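Local coordinates for protein fatty acid synthase 1, isoform A (Drosophila melanogaster, PDB 6FN6) that probably reduces, dehydrates and again reduces the beta-position of acyl chains carried on the acyl carrier protein, as the modifying region of an NADPH-dependent fatty acid synthase, at residues A[514-519]-A[1081-1086]; A[770-775]-A[797-802]. One frame throughout, in Å; residues are numbered along the deposited sequence.

Contact 1. Residues A[514-519]-A[1081-1086]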
ATOM      1  N   LEU A 514     -25.932  44.768  62.324  1.00 44.25           N
ATOM      2  CA  LEU A 514     -26.068  45.748  61.247  1.00 43.35           C
ATOM      3  C   LEU A 514     -27.493  46.276  61.125  1.00 43.01           C
ATOM      4  O   LEU A 514     -28.443  45.510  60.964  1.00 40.72           O
ATOM      5  CB  LEU A 514     -25.634  45.137  59.913  1.00 41.67           C
ATOM      6  CG  LEU A 514     -25.860  46.002  58.670  1.00 42.03           C
ATOM      7  CD1 LEU A 514     -25.122  47.328  58.781  1.00 43.82           C
ATOM      8  CD2 LEU A 514     -25.425  45.251  57.429  1.00 41.00           C
ATOM      9  N   VAL A 515     -27.622  47.597  61.193  1.00 49.94           N
ATOM     10  CA  VAL A 515     -28.903  48.268  61.008  1.00 49.70           C
ATOM     11  C   VAL A 515     -28.823  49.127  59.749  1.00 48.35           C
ATOM     12  O   VAL A 515     -28.301  50.241  59.774  1.00 48.77           O
ATOM     13  CB  VAL A 515     -29.275  49.104  62.246  1.00 48.86           C
ATOM     14  CG1 VAL A 515     -30.648  49.741  62.080  1.00 49.36           C
ATOM     15  CG2 VAL A 515     -29.240  48.235  63.495  1.00 48.99           C
ATOM     16  N   PHE A 516     -29.334  48.587  58.647  1.00 44.71           N
ATOM     17  CA  PHE A 516     -29.217  49.226  57.340  1.00 47.20           C
ATOM     18  C   PHE A 516     -30.543  49.859  56.915  1.00 50.96           C
ATOM     19  O   PHE A 516     -31.549  49.166  56.767  1.00 46.52           O
ATOM     20  CB  PHE A 516     -28.761  48.204  56.295  1.00 42.57           C
ATOM     21  CG  PHE A 516     -28.258  48.819  55.022  1.00 40.59           C
ATOM     22  CD1 PHE A 516     -29.135  49.203  54.023  1.00 38.97           C
ATOM     23  CD2 PHE A 516     -26.901  48.992  54.819  1.00 40.53           C
ATOM     24  CE1 PHE A 516     -28.667  49.764  52.850  1.00 40.91           C
ATOM     25  CE2 PHE A 516     -26.427  49.550  53.647  1.00 40.21           C
ATOM     26  CZ  PHE A 516     -27.310  49.935  52.661  1.00 41.48           C
ATOM     27  N   VAL A 517     -30.537  51.172  56.714  1.00 39.51           N
ATOM     28  CA  VAL A 517     -31.751  51.897  56.352  1.00 46.49           C
ATOM     29  C   VAL A 517     -31.544  52.679  55.060  1.00 45.62           C
ATOM     30  O   VAL A 517     -30.801  53.659  55.028  1.00 43.29           O
ATOM     31  CB  VAL A 517     -32.188  52.839  57.495  1.00 50.62           C
ATOM     32  CG1 VAL A 517     -33.470  53.565  57.131  1.00 54.68           C
ATOM     33  CG2 VAL A 517     -32.355  52.065  58.797  1.00 56.59           C
ATOM     34  N   GLN A 518     -32.220  52.251  53.998  1.00 83.30           N
ATOM     35  CA  GLN A 518     -32.071  52.886  52.693  1.00 94.60           C
ATOM     36  C   GLN A 518     -32.589  54.319  52.706  1.00 99.92           C
ATOM     37  O   GLN A 518     -31.881  55.246  52.315  1.00100.19           O
ATOM     38  CB  GLN A 518     -32.805  52.085  51.615  1.00101.38           C
ATOM     39  CG  GLN A 518     -32.286  50.673  51.418  1.00105.14           C
ATOM     40  CD  GLN A 518     -32.842  50.023  50.164  1.00107.67           C
ATOM     41  OE1 GLN A 518     -33.674  50.605  49.468  1.00108.14           O
ATOM     42  NE2 GLN A 518     -32.381  48.813  49.868  1.00106.71           N
ATOM     43  N   ASP A 519     -33.826  54.496  53.159  1.00 78.54           N
ATOM     44  CA  ASP A 519     -34.459  55.808  53.143  1.00 85.50           C
ATOM     45  C   ASP A 519     -33.830  56.696  54.212  1.00 91.70           C
ATOM     46  O   ASP A 519     -33.843  56.352  55.395  1.00 96.03           O
ATOM     47  CB  ASP A 519     -35.964  55.683  53.374  1.00 81.15           C
ATOM     48  CG  ASP A 519     -36.721  56.914  52.923  1.00 80.46           C
ATOM     49  OD1 ASP A 519     -36.062  57.917  52.580  1.00 80.25           O
ATOM     50  OD2 ASP A 519     -37.970  56.880  52.912  1.00 79.09           O
ATOM     51  N   MET A1081     -19.039  48.373  45.066  1.00 48.61           N
ATOM     52  CA  MET A1081     -19.402  47.933  43.720  1.00 49.18           C
ATOM     53  C   MET A1081     -20.843  47.435  43.670  1.00 46.33           C
ATOM     54  O   MET A1081     -21.545  47.638  42.679  1.00 44.52           O
ATOM     55  CB  MET A1081     -18.455  46.833  43.241  1.00 51.29           C
ATOM     56  CG  MET A1081     -17.068  47.333  42.884  1.00 49.46           C
ATOM     57  SD  MET A1081     -16.018  46.030  42.221  1.00 49.74           S
ATOM     58  CE  MET A1081     -14.491  46.925  41.967  1.00 49.60           C
ATOM     59  N   GLU A1082     -21.265  46.761  44.735  1.00 41.61           N
ATOM     60  CA  GLU A1082     -22.641  46.295  44.860  1.00 41.61           C
ATOM     61  C   GLU A1082     -23.612  47.462  44.749  1.00 40.95           C
ATOM     62  O   GLU A1082     -24.588  47.410  44.003  1.00 40.58           O
ATOM     63  CB  GLU A1082     -22.849  45.572  46.194  1.00 42.03           C
ATOM     64  CG  GLU A1082     -22.163  44.218  46.291  1.00 45.40           C
ATOM     65  CD  GLU A1082     -22.174  43.662  47.703  1.00 48.21           C
ATOM     66  OE1 GLU A1082     -22.879  44.236  48.563  1.00 50.28           O
ATOM     67  OE2 GLU A1082     -21.475  42.654  47.953  1.00 47.99           O
ATOM     68  N   ARG A1083     -23.329  48.517  45.503  1.00 40.15           N
ATOM     69  CA  ARG A1083     -24.203  49.681  45.554  1.00 43.50           C
ATOM     70  C   ARG A1083     -24.212  50.406  44.208  1.00 39.90           C
ATOM     71  O   ARG A1083     -25.261  50.835  43.732  1.00 41.64           O
ATOM     72  CB  ARG A1083     -23.752  50.632  46.667  1.00 44.05           C
ATOM     73  CG  ARG A1083     -24.812  51.616  47.125  1.00 46.75           C
ATOM     74  CD  ARG A1083     -25.898  50.901  47.913  1.00 51.87           C
ATOM     75  NE  ARG A1083     -26.783  51.828  48.619  1.00 57.05           N
ATOM     76  CZ  ARG A1083     -27.986  52.205  48.193  1.00 62.22           C
ATOM     77  NH1 ARG A1083     -28.479  51.746  47.047  1.00 62.70           N
ATOM     78  NH2 ARG A1083     -28.702  53.048  48.923  1.00 65.96           N
ATOM     79  N   ILE A1084     -23.035  50.553  43.609  1.00 39.72           N
ATOM     80  CA  ILE A1084     -22.916  51.204  42.309  1.00 37.68           C
ATOM     81  C   ILE A1084     -23.848  50.559  41.283  1.00 37.99           C
ATOM     82  O   ILE A1084     -24.546  51.250  40.544  1.00 37.24           O
ATOM     83  CB  ILE A1084     -21.459  51.178  41.818  1.00 36.16           C
ATOM     84  CG1 ILE A1084     -20.595  52.072  42.706  1.00 36.70           C
ATOM     85  CG2 ILE A1084     -21.375  51.619  40.351  1.00 36.75           C
ATOM     86  CD1 ILE A1084     -19.103  52.008  42.408  1.00 37.35           C
ATOM     87  N   CYS A1085     -23.854  49.231  41.240  1.00 37.82           N
ATOM     88  CA  CYS A1085     -24.659  48.511  40.265  1.00 36.98           C
ATOM     89  C   CYS A1085     -26.139  48.598  40.610  1.00 37.70           C
ATOM     90  O   CYS A1085     -26.982  48.703  39.719  1.00 36.88           O
ATOM     91  CB  CYS A1085     -24.204  47.055  40.175  1.00 39.29           C
ATOM     92  SG  CYS A1085     -22.529  46.893  39.501  1.00 40.01           S
ATOM     93  N   GLU A1086     -26.454  48.544  41.900  1.00 41.34           N
ATOM     94  CA  GLU A1086     -27.833  48.692  42.345  1.00 46.79           C
ATOM     95  C   GLU A1086     -28.351  50.074  41.969  1.00 44.47           C
ATOM     96  O   GLU A1086     -29.437  50.215  41.413  1.00 44.87           O
ATOM     97  CB  GLU A1086     -27.949  48.489  43.856  1.00 55.77           C
ATOM     98  CG  GLU A1086     -29.387  48.496  44.363  1.00 59.75           C
ATOM     99  CD  GLU A1086     -29.486  48.430  45.876  1.00 62.79           C
ATOM    100  OE1 GLU A1086     -28.535  48.867  46.560  1.00 63.86           O
ATOM    101  OE2 GLU A1086     -30.519  47.944  46.384  1.00 64.15           O
TER
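Phe-516 and Arg-1083 make the buried half of this contact. Phe-516 CZ lies 4.5 Å from Arg-1083 NE, which sits at the ring edge, near its plane; this is a loose approach to the edge, not a cation-pi stack. The first bond of the arginine side chain does not head for the strand; the turn about CB-CG (chi2 71°) carries the guanidinium nearer. There it is held by its own helix, one turn on: Arg-1083 NH1 forms a salt bridge with Glu-1086 OE1 at 2.9 Å, so the charge laid beside the aromatic edge is probably largely balanced. The ring also touches Ala-496 of helix 496-504 and Val-544 of strand 542-546.

The two backbones belong to different halves of the ketoreductase unit. Strand 512-517 lies between parallel strands 483-489 and 542-546 in the pseudo-KR domain, while helix 1072-1090 belongs to the Rossmann-type KR domain, and such pairing of a non-catalytic half with a KR half is known from animal fatty acid synthases. The nearest CA atoms, of Gln-518 and Arg-1083, are 11.1 Å apart, so long side chains have to span the gap. Glu-1082 adds a second tie between the halves, its carboxylate bonded to Gly-498 N in one and Gln-1099 in the other.

Toward solvent the fit slackens. Just past the strand end, Gln-518 reaches over as an extended chain, its CG lying in the plane of the Phe-516 ring at the edge. Glu-1086, also extended with CG anti to the backbone N (chi1 -174°), comes the other way. Gln-518 NE2 and Glu-1086 OE2 stop 4.0 Å apart without a hydrogen bond, amide and carboxylate planes almost perpendicular at 87°, and the glutamine is poorly ordered.

Contact 2. Residues A[770-775]-A[797-802]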
ATOM      1  N   GLN A 770     -14.915 -13.370  -4.226  1.00 50.89           N
ATOM      2  CA  GLN A 770     -15.096 -14.596  -4.992  1.00 52.39           C
ATOM      3  C   GLN A 770     -16.240 -14.422  -5.980  1.00 55.65           C
ATOM      4  O   GLN A 770     -16.143 -14.839  -7.132  1.00 61.39           O
ATOM      5  CB  GLN A 770     -15.371 -15.788  -4.071  1.00 53.36           C
ATOM      6  CG  GLN A 770     -14.159 -16.279  -3.292  1.00 52.79           C
ATOM      7  CD  GLN A 770     -13.709 -15.296  -2.232  1.00 51.28           C
ATOM      8  OE1 GLN A 770     -14.520 -14.783  -1.460  1.00 51.11           O
ATOM      9  NE2 GLN A 770     -12.410 -15.026  -2.189  1.00 50.28           N
ATOM     10  N   LEU A 771     -17.317 -13.793  -5.523  1.00 53.52           N
ATOM     11  CA  LEU A 771     -18.503 -13.595  -6.349  1.00 54.70           C
ATOM     12  C   LEU A 771     -18.181 -12.804  -7.609  1.00 54.42           C
ATOM     13  O   LEU A 771     -18.565 -13.193  -8.712  1.00 55.71           O
ATOM     14  CB  LEU A 771     -19.589 -12.875  -5.546  1.00 54.62           C
ATOM     15  CG  LEU A 771     -20.922 -12.582  -6.248  1.00 55.94           C
ATOM     16  CD1 LEU A 771     -22.055 -12.577  -5.234  1.00 56.53           C
ATOM     17  CD2 LEU A 771     -20.898 -11.257  -7.006  1.00 55.22           C
ATOM     18  N   VAL A 772     -17.477 -11.691  -7.437  1.00 61.95           N
ATOM     19  CA  VAL A 772     -17.169 -10.799  -8.547  1.00 59.33           C
ATOM     20  C   VAL A 772     -16.215 -11.472  -9.522  1.00 59.82           C
ATOM     21  O   VAL A 772     -16.425 -11.429 -10.731  1.00 61.52           O
ATOM     22  CB  VAL A 772     -16.594  -9.467  -8.036  1.00 54.72           C
ATOM     23  CG1 VAL A 772     -16.032  -8.636  -9.189  1.00 52.03           C
ATOM     24  CG2 VAL A 772     -17.663  -8.692  -7.295  1.00 52.45           C
ATOM     25  N   LEU A 773     -15.162 -12.083  -8.991  1.00 61.81           N
ATOM     26  CA  LEU A 773     -14.179 -12.758  -9.827  1.00 66.08           C
ATOM     27  C   LEU A 773     -14.842 -13.903 -10.592  1.00 69.67           C
ATOM     28  O   LEU A 773     -14.489 -14.180 -11.738  1.00 71.66           O
ATOM     29  CB  LEU A 773     -13.016 -13.278  -8.979  1.00 70.09           C
ATOM     30  CG  LEU A 773     -12.124 -12.216  -8.326  1.00 70.96           C
ATOM     31  CD1 LEU A 773     -11.058 -12.869  -7.461  1.00 69.86           C
ATOM     32  CD2 LEU A 773     -11.473 -11.315  -9.367  1.00 71.31           C
ATOM     33  N   ARG A 774     -15.802 -14.569  -9.952  1.00 64.28           N
ATOM     34  CA  ARG A 774     -16.537 -15.657 -10.595  1.00 70.63           C
ATOM     35  C   ARG A 774     -17.397 -15.155 -11.748  1.00 70.35           C
ATOM     36  O   ARG A 774     -17.427 -15.757 -12.824  1.00 71.96           O
ATOM     37  CB  ARG A 774     -17.436 -16.376  -9.590  1.00 77.43           C
ATOM     38  CG  ARG A 774     -16.996 -17.783  -9.237  1.00 86.52           C
ATOM     39  CD  ARG A 774     -18.099 -18.512  -8.490  1.00 94.34           C
ATOM     40  NE  ARG A 774     -18.287 -17.979  -7.144  1.00 99.65           N
ATOM     41  CZ  ARG A 774     -17.688 -18.450  -6.053  1.00105.58           C
ATOM     42  NH1 ARG A 774     -16.850 -19.478  -6.129  1.00106.54           N
ATOM     43  NH2 ARG A 774     -17.932 -17.890  -4.876  1.00108.43           N
ATOM     44  N   GLU A 775     -18.096 -14.051 -11.510  1.00 74.92           N
ATOM     45  CA  GLU A 775     -19.034 -13.507 -12.483  1.00 76.89           C
ATOM     46  C   GLU A 775     -18.303 -12.781 -13.603  1.00 78.01           C
ATOM     47  O   GLU A 775     -18.845 -12.592 -14.692  1.00 80.55           O
ATOM     48  CB  GLU A 775     -20.024 -12.563 -11.796  1.00 74.92           C
ATOM     49  CG  GLU A 775     -20.987 -13.268 -10.854  1.00 73.89           C
ATOM     50  CD  GLU A 775     -21.876 -14.262 -11.573  1.00 75.53           C
ATOM     51  OE1 GLU A 775     -22.477 -13.887 -12.603  1.00 75.68           O
ATOM     52  OE2 GLU A 775     -21.968 -15.423 -11.116  1.00 77.12           O
ATOM     53  N   ILE A 797      -9.636  -4.370  -3.805  1.00 52.86           N
ATOM     54  CA  ILE A 797      -8.510  -4.131  -4.698  1.00 51.55           C
ATOM     55  C   ILE A 797      -8.345  -5.320  -5.636  1.00 54.23           C
ATOM     56  O   ILE A 797      -8.144  -5.155  -6.839  1.00 54.86           O
ATOM     57  CB  ILE A 797      -7.219  -3.861  -3.893  1.00 49.79           C
ATOM     58  CG1 ILE A 797      -7.285  -2.488  -3.220  1.00 47.95           C
ATOM     59  CG2 ILE A 797      -5.978  -3.981  -4.778  1.00 50.59           C
ATOM     60  CD1 ILE A 797      -7.177  -1.310  -4.172  1.00 47.23           C
ATOM     61  N   ARG A 798      -8.441  -6.522  -5.078  1.00 54.17           N
ATOM     62  CA  ARG A 798      -8.287  -7.744  -5.855  1.00 56.83           C
ATOM     63  C   ARG A 798      -9.393  -7.888  -6.902  1.00 54.07           C
ATOM     64  O   ARG A 798      -9.272  -8.687  -7.829  1.00 54.58           O
ATOM     65  CB  ARG A 798      -8.272  -8.966  -4.934  1.00 62.22           C
ATOM     66  CG  ARG A 798      -7.119  -8.981  -3.939  1.00 65.31           C
ATOM     67  CD  ARG A 798      -7.171 -10.207  -3.040  1.00 69.43           C
ATOM     68  NE  ARG A 798      -6.603  -9.949  -1.714  1.00 71.78           N
ATOM     69  CZ  ARG A 798      -7.291  -9.951  -0.573  1.00 73.42           C
ATOM     70  NH1 ARG A 798      -8.595 -10.208  -0.556  1.00 74.15           N
ATOM     71  NH2 ARG A 798      -6.664  -9.704   0.568  1.00 73.01           N
ATOM     72  N   CYS A 799     -10.475  -7.129  -6.745  1.00 48.69           N
ATOM     73  CA  CYS A 799     -11.570  -7.154  -7.713  1.00 47.63           C
ATOM     74  C   CYS A 799     -11.294  -6.263  -8.922  1.00 46.47           C
ATOM     75  O   CYS A 799     -12.014  -6.318  -9.921  1.00 47.56           O
ATOM     76  CB  CYS A 799     -12.881  -6.715  -7.055  1.00 48.72           C
ATOM     77  SG  CYS A 799     -13.579  -7.913  -5.907  1.00 49.64           S
ATOM     78  N   LEU A 800     -10.257  -5.439  -8.829  1.00 53.89           N
ATOM     79  CA  LEU A 800      -9.951  -4.492  -9.892  1.00 55.21           C
ATOM     80  C   LEU A 800      -9.254  -5.162 -11.074  1.00 60.90           C
ATOM     81  O   LEU A 800      -8.227  -5.827 -10.914  1.00 59.61           O
ATOM     82  CB  LEU A 800      -9.086  -3.356  -9.354  1.00 52.32           C
ATOM     83  CG  LEU A 800      -9.076  -2.067 -10.180  1.00 48.39           C
ATOM     84  CD1 LEU A 800     -10.466  -1.463 -10.285  1.00 47.54           C
ATOM     85  CD2 LEU A 800      -8.111  -1.060  -9.589  1.00 48.09           C
ATOM     86  N   GLY A 801      -9.828  -4.984 -12.259  1.00 65.94           N
ATOM     87  CA  GLY A 801      -9.282  -5.548 -13.479  1.00 67.78           C
ATOM     88  C   GLY A 801      -8.373  -4.576 -14.208  1.00 67.56           C
ATOM     89  O   GLY A 801      -8.151  -3.458 -13.744  1.00 66.92           O
ATOM     90  N   LEU A 802      -7.843  -5.011 -15.347  1.00 58.20           N
ATOM     91  CA  LEU A 802      -6.918  -4.199 -16.134  1.00 56.75           C
ATOM     92  C   LEU A 802      -7.480  -2.808 -16.416  1.00 56.14           C
ATOM     93  O   LEU A 802      -8.665  -2.649 -16.704  1.00 55.96           O
ATOM     94  CB  LEU A 802      -6.587  -4.904 -17.452  1.00 58.42           C
ATOM     95  CG  LEU A 802      -5.803  -6.215 -17.321  1.00 60.92           C
ATOM     96  CD1 LEU A 802      -5.814  -6.999 -18.628  1.00 63.31           C
ATOM     97  CD2 LEU A 802      -4.372  -5.944 -16.871  1.00 60.82           C
TER
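Val-772 and Cys-799 supply the apolar side-chain contact. The thiol sulphur approaches the valine at its branch point: Cys-799 SG is 4.0 Å from Val-772 CB, and Val-772 CG1 follows at 4.2 Å from the same sulphur. With SG anti to its own carbonyl carbon (chi1 -72°), the cysteine lays its sulphur alongside the helix.

A second kind of contact sets a side chain against backbone. The first bond of Leu-773 does not head for the turn, but its CD2 methyl comes in to 3.8 Å from Arg-798 O and 4.5 Å from Cys-799 CA. No hydrogen bond passes between the segments; the leucine simply covers this piece of main chain. The CA atoms of Leu-773 and Cys-799 come within 6.5 Å.

Hydrogen bonds work within each partner. Residues 797-800 form a type I beta turn, closed by Leu-800 N to Ile-797 O at 2.9 Å, which presents Arg-798 and Cys-799 to the helix. The helical side has its own bonds, such as Arg-774 N to Gln-770 O at 2.9 Å, and Thr-776 OG1 takes up Val-772 O just past the last turn.

Charge enters at the margin. The guanidinium of Arg-798 pairs through NH1 with Glu-769, on helix 768-775 just before the facing segment, and has a long, weak ion pair with Glu-197 of the second subunit, whose Asp-230 also packs on Leu-773.

All this belongs to the Rossmann-type half of the enoylreductase. Helix 768-775 leads into strand 781-786 of the parallel sheet, and the turn starts at the end of helix 791-797 and runs into strand 800-801; Val-781 of strand 781-786 touches Val-772 and shares backbone hydrogen bonds with Cys-799 and Gly-801.

Overall arrangement
Coming from the N terminus, the chain passes the dehydratase hotdog folds and a mixed-sheet part, probably the pseudo-methyltransferase, before the pseudo-KR domain, where residues 514-519 form the first side of contact 1. It goes on into the enoylreductase, and there contact 2 closes a short loop, with 21 residues between 770-775 and 797-802. Only after leaving that domain does the chain reach residues 1081-1086 and close contact 1 across 561 intervening residues. Contact 2 is therefore nested inside contact 1. Their centres are 85 Å apart, on opposite sides of the chain's centre. Contact 1 joins the pseudo-KR and KR halves of the ketoreductase unit; contact 2 ties a helix to a turn within the enoylreductase.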